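Local coordinates for arylsulfatase (Pseudoalteromonas sp. MB47, PDB 7AJ0), which probably removes sulfate groups from the algal polysaccharide fucoidan, acting in an exo manner as a calcium-containing hexameric sulfatase, at residues 240-245 / 279-284; 399-404 / 497-502; 446-449 / 454-457. All coordinates share one frame; numbering follows the deposited sequence.

How the contacts relate
The three contacts do not touch one another. Contacts 1 and 2 lie on opposite sides of the chain's centre, their centres 41 Å apart, and both are largely buried; contact 3, at 24 Å from that centre, is partly buried and touched by two neighbouring subunits. No two share an element: contact 1 joins a helix to a loop through polar tips and a water, contact 2 sets a loop against helix 489-505 by a CH-pi contact, and contact 3 pairs the two strands of a hairpin at its loop end by backbone and hydroxyl bonds. In sequence, contact 3 falls between the two segments of contact 2.

Contact 1: 240-245 / 279-284; sequences IDQVLR and PKYKGA
Q242 and K280 mark the closest backbone approach, with CA atoms 10.7 Å apart, so the first turn of helix 240-258 and the short 3-10 turn 279-281 are joined by side chains and one water, not by their backbones. Both belong to the alpha/beta sulfatase fold of the alkaline phosphatase clan: the helix leads into strand 262-267 of the central sheet, and residues 279-284 lie in the loop that follows this strand, ahead of helix 290-311. Past the 3-10 turn, a type II turn runs from Y281 to A284, with G283 taking its positive phi.

Q242 carries the contact. Its chain bends at chi2 (-63°), which brings the amide round to meet two residues of the loop. The oxygen OE1 gathers cationic groups: K280 NZ reaches it weakly from across the contact at 3.5 Å, while R245, one turn further along the helix, sends weak bonds from NH1 and NH2, the latter 3.1 Å from Q242 OE1. R245 is further anchored by a salt bridge to E304. On the other end of the amide, Q242 NE2 lies at the edge of the Y281 ring, near its plane and 3.8 Å from Y281 CE2, with amide and ring turned 50° apart. The stronger hold on this nitrogen comes from E297 of helix 290-311. The E297 bond to NE2 and the cationic groups around OE1 are consistent with this orientation of the amide.

A water completes the link between helix and loop. It accepts a hydrogen bond of 2.9 Å from Q242 NE2, and its other partner is Y281 OH, 2.7 Å from the water oxygen; D300 makes a further, weak bond to the same phenol oxygen.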
loop_
_atom_site.group_PDB
_atom_site.type_symbol
_atom_site.label_atom_id
_atom_site.label_comp_id
_atom_site.label_asym_id
_atom_site.label_seq_id
_atom_site.Cartn_x
_atom_site.Cartn_y
_atom_site.Cartn_z
ATOM N N ILE A 240 -25.229 15.400 31.633
ATOM C CA ILE A 240 -24.651 16.686 31.249
ATOM C C ILE A 240 -25.549 17.416 30.258
ATOM O O ILE A 240 -25.795 18.619 30.399
ATOM C CB ILE A 240 -23.228 16.471 30.697
ATOM C CG1 ILE A 240 -22.470 17.795 30.614
ATOM C CG2 ILE A 240 -23.266 15.803 29.323
ATOM C CD1 ILE A 240 -20.996 17.621 30.303
ATOM N N ASP A 241 -26.063 16.710 29.250
ATOM C CA ASP A 241 -26.883 17.363 28.236
ATOM C C ASP A 241 -28.318 17.592 28.693
ATOM O O ASP A 241 -29.016 18.421 28.099
ATOM C CB ASP A 241 -26.866 16.547 26.941
ATOM C CG ASP A 241 -25.731 16.952 26.016
ATOM O OD1 ASP A 241 -25.723 18.119 25.568
ATOM O OD2 ASP A 241 -24.837 16.118 25.754
ATOM N N GLN A 242 -28.773 16.880 29.726
ATOM C CA GLN A 242 -30.057 17.208 30.336
ATOM C C GLN A 242 -29.952 18.487 31.157
ATOM O O GLN A 242 -30.887 19.298 31.184
ATOM C CB GLN A 242 -30.537 16.052 31.213
ATOM C CG GLN A 242 -30.738 14.742 30.471
ATOM C CD GLN A 242 -31.813 14.830 29.406
ATOM O OE1 GLN A 242 -32.965 15.157 29.693
ATOM N NE2 GLN A 242 -31.438 14.542 28.162
ATOM N N VAL A 243 -28.818 18.684 31.832
ATOM C CA VAL A 243 -28.612 19.901 32.609
ATOM C C VAL A 243 -28.493 21.107 31.690
ATOM O O VAL A 243 -29.048 22.177 31.972
ATOM C CB VAL A 243 -27.369 19.750 33.505
ATOM C CG1 VAL A 243 -27.032 21.070 34.178
ATOM C CG2 VAL A 243 -27.599 18.659 34.534
ATOM N N LEU A 244 -27.768 20.960 30.579
ATOM C CA LEU A 244 -27.663 22.054 29.618
ATOM C C LEU A 244 -29.026 22.392 29.033
ATOM O O LEU A 244 -29.374 23.568 28.881
ATOM C CB LEU A 244 -26.683 21.684 28.508
ATOM C CG LEU A 244 -25.236 21.445 28.937
ATOM C CD1 LEU A 244 -24.425 20.880 27.781
ATOM C CD2 LEU A 244 -24.608 22.727 29.449
ATOM N N ARG A 245 -29.810 21.370 28.689
ATOM C CA ARG A 245 -31.164 21.601 28.195
ATOM C C ARG A 245 -31.968 22.419 29.197
ATOM O O ARG A 245 -32.631 23.395 28.829
ATOM C CB ARG A 245 -31.842 20.260 27.909
ATOM C CG ARG A 245 -33.229 20.340 27.285
ATOM C CD ARG A 245 -34.346 20.517 28.314
ATOM N NE ARG A 245 -34.121 19.757 29.541
ATOM C CZ ARG A 245 -34.195 18.433 29.637
ATOM N NH1 ARG A 245 -34.484 17.699 28.572
ATOM N NH2 ARG A 245 -33.969 17.843 30.801
ATOM N N PRO A 279 -29.466 7.850 31.482
ATOM C CA PRO A 279 -30.005 6.484 31.634
ATOM C C PRO A 279 -31.270 6.220 30.837
ATOM O O PRO A 279 -31.458 5.105 30.335
ATOM C CB PRO A 279 -30.260 6.387 33.147
ATOM C CG PRO A 279 -29.236 7.295 33.750
ATOM C CD PRO A 279 -29.070 8.441 32.777
ATOM N N LYS A 280 -32.148 7.218 30.713
ATOM C CA LYS A 280 -33.342 7.073 29.891
ATOM C C LYS A 280 -33.029 6.491 28.518
ATOM O O LYS A 280 -33.826 5.726 27.962
ATOM C CB LYS A 280 -34.019 8.437 29.718
ATOM C CG LYS A 280 -34.942 8.852 30.839
ATOM C CD LYS A 280 -35.042 10.378 30.954
ATOM C CE LYS A 280 -35.087 11.074 29.596
ATOM N NZ LYS A 280 -35.266 12.553 29.737
ATOM N N TYR A 281 -31.881 6.851 27.948
ATOM C CA TYR A 281 -31.588 6.580 26.548
ATOM C C TYR A 281 -30.706 5.359 26.332
ATOM O O TYR A 281 -30.293 5.105 25.195
ATOM C CB TYR A 281 -30.930 7.806 25.910
ATOM C CG TYR A 281 -31.824 9.020 25.896
ATOM C CD1 TYR A 281 -32.925 9.078 25.056
ATOM C CD2 TYR A 281 -31.571 10.104 26.725
ATOM C CE1 TYR A 281 -33.750 10.181 25.039
ATOM C CE2 TYR A 281 -32.390 11.212 26.715
ATOM C CZ TYR A 281 -33.477 11.244 25.869
ATOM O OH TYR A 281 -34.295 12.345 25.856
ATOM N N LYS A 282 -30.409 4.594 27.376
ATOM C CA LYS A 282 -29.615 3.385 27.195
ATOM C C LYS A 282 -30.428 2.370 26.396
ATOM O O LYS A 282 -31.504 1.944 26.829
ATOM C CB LYS A 282 -29.189 2.810 28.542
ATOM C CG LYS A 282 -28.184 1.669 28.419
ATOM C CD LYS A 282 -27.513 1.337 29.746
ATOM C CE LYS A 282 -26.454 2.369 30.115
ATOM N NZ LYS A 282 -25.685 1.974 31.333
ATOM N N GLY A 283 -29.920 1.992 25.225
ATOM C CA GLY A 283 -30.662 1.124 24.336
ATOM C C GLY A 283 -31.815 1.784 23.619
ATOM O O GLY A 283 -32.626 1.084 23.004
ATOM N N ALA A 284 -31.917 3.113 23.678
ATOM C CA ALA A 284 -33.013 3.802 23.005
ATOM C C ALA A 284 -32.889 3.720 21.489
ATOM O O ALA A 284 -33.905 3.668 20.788
ATOM C CB ALA A 284 -33.063 5.263 23.454
HETATM O O HOH W 1 -33.891 14.891 26.612
#

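Contact 2: 399-404 / 497-502; sequences YFDGID and KAHIAT
Within 497-502, H499 is the first residue to meet the loop 399-404, and T502, one turn later, is the second. Their helix, 489-505, belongs to the C-terminal part of the sulfatase fold, where it lies beside the four-stranded antiparallel sheet that begins with strand 420-425; the loop runs between helices 377-387 and 406-409.

H499 holds CG anti to its own nitrogen (chi1 -179°), which carries the imidazole past the helix surface toward the loop. Its CE1 edge then comes within 4.1 Å of D401 OD1, close to the ring plane, with carboxylate and imidazole inclined by 49°. This is an edge contact without a hydrogen bond; the polar partner of NE2 is W424 NE1 on the sheet, and D401 OD2 is tied to the backbone of L114.

T502 makes the larger contact. Its CB sits almost squarely over the face of the Y399 ring, 4.1 Å from the ring centroid and 13° off the normal, a CH-pi contact. The methyl CG2 leans toward the phenol end, 3.9 Å from Y399 CZ. With chi1 at 72° the hydroxyl turns back to its own helix, where T502 OG1 donates to H499 O over 2.8 Å.

R117 reaches both segments, with NH2 in a salt bridge to D401 OD1 and NH1 bonded to T502 OG1, which accepts from it, while Y399 OH is held by E25. Since an indole N-H can only donate, W424 implies that NE2 of H499 is the acceptor, so this imidazole is probably neutral with its proton on ND1, and its meeting with D401 is probably more a matter of packing than of charge.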
loop_
_atom_site.group_PDB
_atom_site.type_symbol
_atom_site.label_atom_id
_atom_site.label_comp_id
_atom_site.label_asym_id
_atom_site.label_seq_id
_atom_site.Cartn_x
_atom_site.Cartn_y
_atom_site.Cartn_z
ATOM N N TYR A 399 -9.506 41.746 9.465
ATOM C CA TYR A 399 -10.200 41.172 8.321
ATOM C C TYR A 399 -11.215 40.143 8.803
ATOM O O TYR A 399 -10.907 39.311 9.661
ATOM C CB TYR A 399 -9.205 40.519 7.365
ATOM C CG TYR A 399 -9.769 40.206 5.998
ATOM C CD1 TYR A 399 -9.696 41.133 4.970
ATOM C CD2 TYR A 399 -10.366 38.982 5.732
ATOM C CE1 TYR A 399 -10.203 40.856 3.718
ATOM C CE2 TYR A 399 -10.876 38.696 4.478
ATOM C CZ TYR A 399 -10.790 39.638 3.476
ATOM O OH TYR A 399 -11.291 39.367 2.225
ATOM N N PHE A 400 -12.422 40.201 8.250
ATOM C CA PHE A 400 -13.505 39.300 8.627
ATOM C C PHE A 400 -13.859 38.415 7.442
ATOM O O PHE A 400 -14.163 38.914 6.353
ATOM C CB PHE A 400 -14.718 40.090 9.112
ATOM C CG PHE A 400 -14.556 40.633 10.497
ATOM C CD1 PHE A 400 -14.934 39.882 11.594
ATOM C CD2 PHE A 400 -14.005 41.886 10.705
ATOM C CE1 PHE A 400 -14.778 40.373 12.873
ATOM C CE2 PHE A 400 -13.845 42.382 11.982
ATOM C CZ PHE A 400 -14.232 41.625 13.068
ATOM N N ASP A 401 -13.816 37.103 7.661
ATOM C CA ASP A 401 -14.063 36.130 6.610
ATOM C C ASP A 401 -15.538 35.815 6.420
ATOM O O ASP A 401 -15.918 35.312 5.356
ATOM C CB ASP A 401 -13.304 34.838 6.926
ATOM C CG ASP A 401 -11.811 35.058 7.052
ATOM O OD1 ASP A 401 -11.151 35.288 6.017
ATOM O OD2 ASP A 401 -11.295 35.020 8.189
ATOM N N GLY A 402 -16.372 36.105 7.413
ATOM C CA GLY A 402 -17.778 35.784 7.305
ATOM C C GLY A 402 -18.499 36.688 6.323
ATOM O O GLY A 402 -18.134 37.845 6.117
ATOM N N ILE A 403 -19.543 36.136 5.710
ATOM C CA ILE A 403 -20.377 36.851 4.753
ATOM C C ILE A 403 -21.819 36.786 5.233
ATOM O O ILE A 403 -22.298 35.718 5.634
ATOM C CB ILE A 403 -20.250 36.261 3.336
ATOM C CG1 ILE A 403 -18.808 36.381 2.840
ATOM C CG2 ILE A 403 -21.219 36.953 2.391
ATOM C CD1 ILE A 403 -18.500 35.517 1.633
ATOM N N ASP A 404 -22.506 37.925 5.198
ATOM C CA ASP A 404 -23.928 37.959 5.515
ATOM C C ASP A 404 -24.705 37.157 4.478
ATOM O O ASP A 404 -24.641 37.451 3.283
ATOM C CB ASP A 404 -24.416 39.405 5.553
ATOM C CG ASP A 404 -25.914 39.513 5.772
ATOM O OD1 ASP A 404 -26.513 38.552 6.299
ATOM O OD2 ASP A 404 -26.494 40.559 5.410
ATOM N N LYS A 497 -3.941 33.059 -3.950
ATOM C CA LYS A 497 -3.003 34.162 -3.775
ATOM C C LYS A 497 -3.670 35.343 -3.083
ATOM O O LYS A 497 -3.124 35.909 -2.129
ATOM C CB LYS A 497 -2.439 34.585 -5.132
ATOM C CG LYS A 497 -1.671 33.492 -5.861
ATOM C CD LYS A 497 -0.294 33.275 -5.257
ATOM C CE LYS A 497 0.509 32.250 -6.053
ATOM N NZ LYS A 497 0.707 32.665 -7.473
ATOM N N ALA A 498 -4.859 35.727 -3.551
ATOM C CA ALA A 498 -5.555 36.858 -2.949
ATOM C C ALA A 498 -5.881 36.583 -1.486
ATOM O O ALA A 498 -5.730 37.464 -0.630
ATOM C CB ALA A 498 -6.827 37.170 -3.736
ATOM N N HIS A 499 -6.324 35.364 -1.181
ATOM C CA HIS A 499 -6.648 35.015 0.197
ATOM C C HIS A 499 -5.431 35.167 1.098
ATOM O O HIS A 499 -5.522 35.728 2.197
ATOM C CB HIS A 499 -7.182 33.586 0.256
ATOM C CG HIS A 499 -7.576 33.148 1.631
ATOM N ND1 HIS A 499 -8.666 33.670 2.292
ATOM C CD2 HIS A 499 -7.026 32.240 2.470
ATOM C CE1 HIS A 499 -8.772 33.102 3.478
ATOM N NE2 HIS A 499 -7.787 32.231 3.612
ATOM N N ILE A 500 -4.280 34.661 0.651
ATOM C CA ILE A 500 -3.057 34.807 1.432
ATOM C C ILE A 500 -2.661 36.276 1.526
ATOM O O ILE A 500 -2.104 36.713 2.540
ATOM C CB ILE A 500 -1.927 33.958 0.820
ATOM C CG1 ILE A 500 -2.256 32.463 0.906
ATOM C CG2 ILE A 500 -0.600 34.251 1.508
ATOM C CD1 ILE A 500 -2.361 31.920 2.315
ATOM N N ALA A 501 -2.945 37.062 0.484
ATOM C CA ALA A 501 -2.529 38.461 0.482
ATOM C C ALA A 501 -3.271 39.275 1.535
ATOM O O ALA A 501 -2.705 40.227 2.084
ATOM C CB ALA A 501 -2.743 39.074 -0.903
ATOM N N THR A 502 -4.529 38.928 1.831
ATOM C CA THR A 502 -5.248 39.644 2.878
ATOM C C THR A 502 -4.510 39.550 4.209
ATOM O O THR A 502 -4.631 40.444 5.053
ATOM C CB THR A 502 -6.670 39.102 3.045
ATOM O OG1 THR A 502 -6.624 37.809 3.660
ATOM C CG2 THR A 502 -7.380 39.000 1.704
#

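Contact 3: 446-449 / 454-457; sequences TAVP and DASF
S456 OG is gripped from several sides: it accepts from T446 OG1 across the contact over 3.1 Å and in turn points its own proton at N452 O in the connecting loop, with a weak second contact to R451 O, while N452 ND2 returns a weak bond to T446 OG1, so the loop is fastened to both hydroxyls. Having OG1 anti to the carbonyl carbon (chi1 -52°) turns the T446 hydroxyl to the serine.

T446 and S456 form a non-hydrogen-bonded antiparallel pair, with CA atoms 4.2 Å apart and both side chains on the same face. Immediately beyond it, A447 N gives A455 O a short, nearly straight bond of 2.8 Å, with an angle of 173° at the hydrogen. Apolar groups fill in around it: V448 CG2 packs on A455 CB at 3.9 Å, and A447 CB approaches the F457 ring obliquely, 4.3 Å from CE2.

A neighbouring (third) subunit packs against this end of the hairpin, its W466 meeting the F457 ring and bonding to the S456 carbonyl oxygen, while P449 packs against P449 of the second subunit. The T446-S456 pair and the A447 N to A455 O bond close the loop end of an antiparallel beta hairpin (strands 442-446 and 456-460), which the hexamer sets against neighbouring subunits.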
loop_
_atom_site.group_PDB
_atom_site.type_symbol
_atom_site.label_atom_id
_atom_site.label_comp_id
_atom_site.label_asym_id
_atom_site.label_seq_id
_atom_site.Cartn_x
_atom_site.Cartn_y
_atom_site.Cartn_z
ATOM N N THR A 446 -3.470 9.267 5.423
ATOM C CA THR A 446 -3.721 8.523 6.649
ATOM C C THR A 446 -3.095 7.138 6.569
ATOM O O THR A 446 -3.342 6.392 5.615
ATOM C CB THR A 446 -5.227 8.411 6.905
ATOM O OG1 THR A 446 -5.821 9.714 6.844
ATOM C CG2 THR A 446 -5.493 7.793 8.270
ATOM N N ALA A 447 -2.304 6.792 7.586
ATOM C CA ALA A 447 -1.538 5.552 7.584
ATOM C C ALA A 447 -2.296 4.373 8.179
ATOM O O ALA A 447 -2.010 3.225 7.821
ATOM C CB ALA A 447 -0.227 5.747 8.354
ATOM N N VAL A 448 -3.243 4.620 9.078
ATOM C CA VAL A 448 -4.036 3.576 9.715
ATOM C C VAL A 448 -5.502 3.884 9.446
ATOM O O VAL A 448 -5.919 5.034 9.599
ATOM C CB VAL A 448 -3.781 3.486 11.231
ATOM C CG1 VAL A 448 -4.545 2.315 11.831
ATOM C CG2 VAL A 448 -2.292 3.360 11.528
ATOM N N PRO A 449 -6.317 2.904 9.049
ATOM C CA PRO A 449 -7.738 3.194 8.803
ATOM C C PRO A 449 -8.409 3.806 10.023
ATOM O O PRO A 449 -8.219 3.352 11.153
ATOM C CB PRO A 449 -8.330 1.818 8.465
ATOM C CG PRO A 449 -7.171 1.014 7.975
ATOM C CD PRO A 449 -5.978 1.497 8.758
ATOM N N ASP A 454 -4.745 10.935 14.392
ATOM C CA ASP A 454 -3.647 10.414 15.190
ATOM C C ASP A 454 -2.595 9.649 14.400
ATOM O O ASP A 454 -1.577 9.260 14.984
ATOM C CB ASP A 454 -4.210 9.500 16.291
ATOM C CG ASP A 454 -5.197 10.217 17.192
ATOM O OD1 ASP A 454 -4.886 11.346 17.630
ATOM O OD2 ASP A 454 -6.285 9.661 17.458
ATOM N N ALA A 455 -2.797 9.426 13.106
ATOM C CA ALA A 455 -1.842 8.653 12.317
ATOM C C ALA A 455 -1.831 9.150 10.874
ATOM O O ALA A 455 -1.964 8.376 9.923
ATOM C CB ALA A 455 -2.167 7.160 12.388
ATOM N N SER A 456 -1.651 10.456 10.695
ATOM C CA SER A 456 -1.698 11.069 9.380
ATOM C C SER A 456 -0.456 11.911 9.128
ATOM O O SER A 456 0.274 12.281 10.051
ATOM C CB SER A 456 -2.949 11.952 9.217
ATOM O OG SER A 456 -4.100 11.164 8.983
ATOM N N PHE A 457 -0.227 12.194 7.847
ATOM C CA PHE A 457 0.772 13.146 7.398
ATOM C C PHE A 457 0.074 14.299 6.684
ATOM O O PHE A 457 -1.037 14.151 6.168
ATOM C CB PHE A 457 1.780 12.515 6.430
ATOM C CG PHE A 457 2.253 11.153 6.834
ATOM C CD1 PHE A 457 3.214 11.001 7.820
ATOM C CD2 PHE A 457 1.760 10.022 6.207
ATOM C CE1 PHE A 457 3.660 9.743 8.186
ATOM C CE2 PHE A 457 2.203 8.762 6.567
ATOM C CZ PHE A 457 3.156 8.624 7.557
#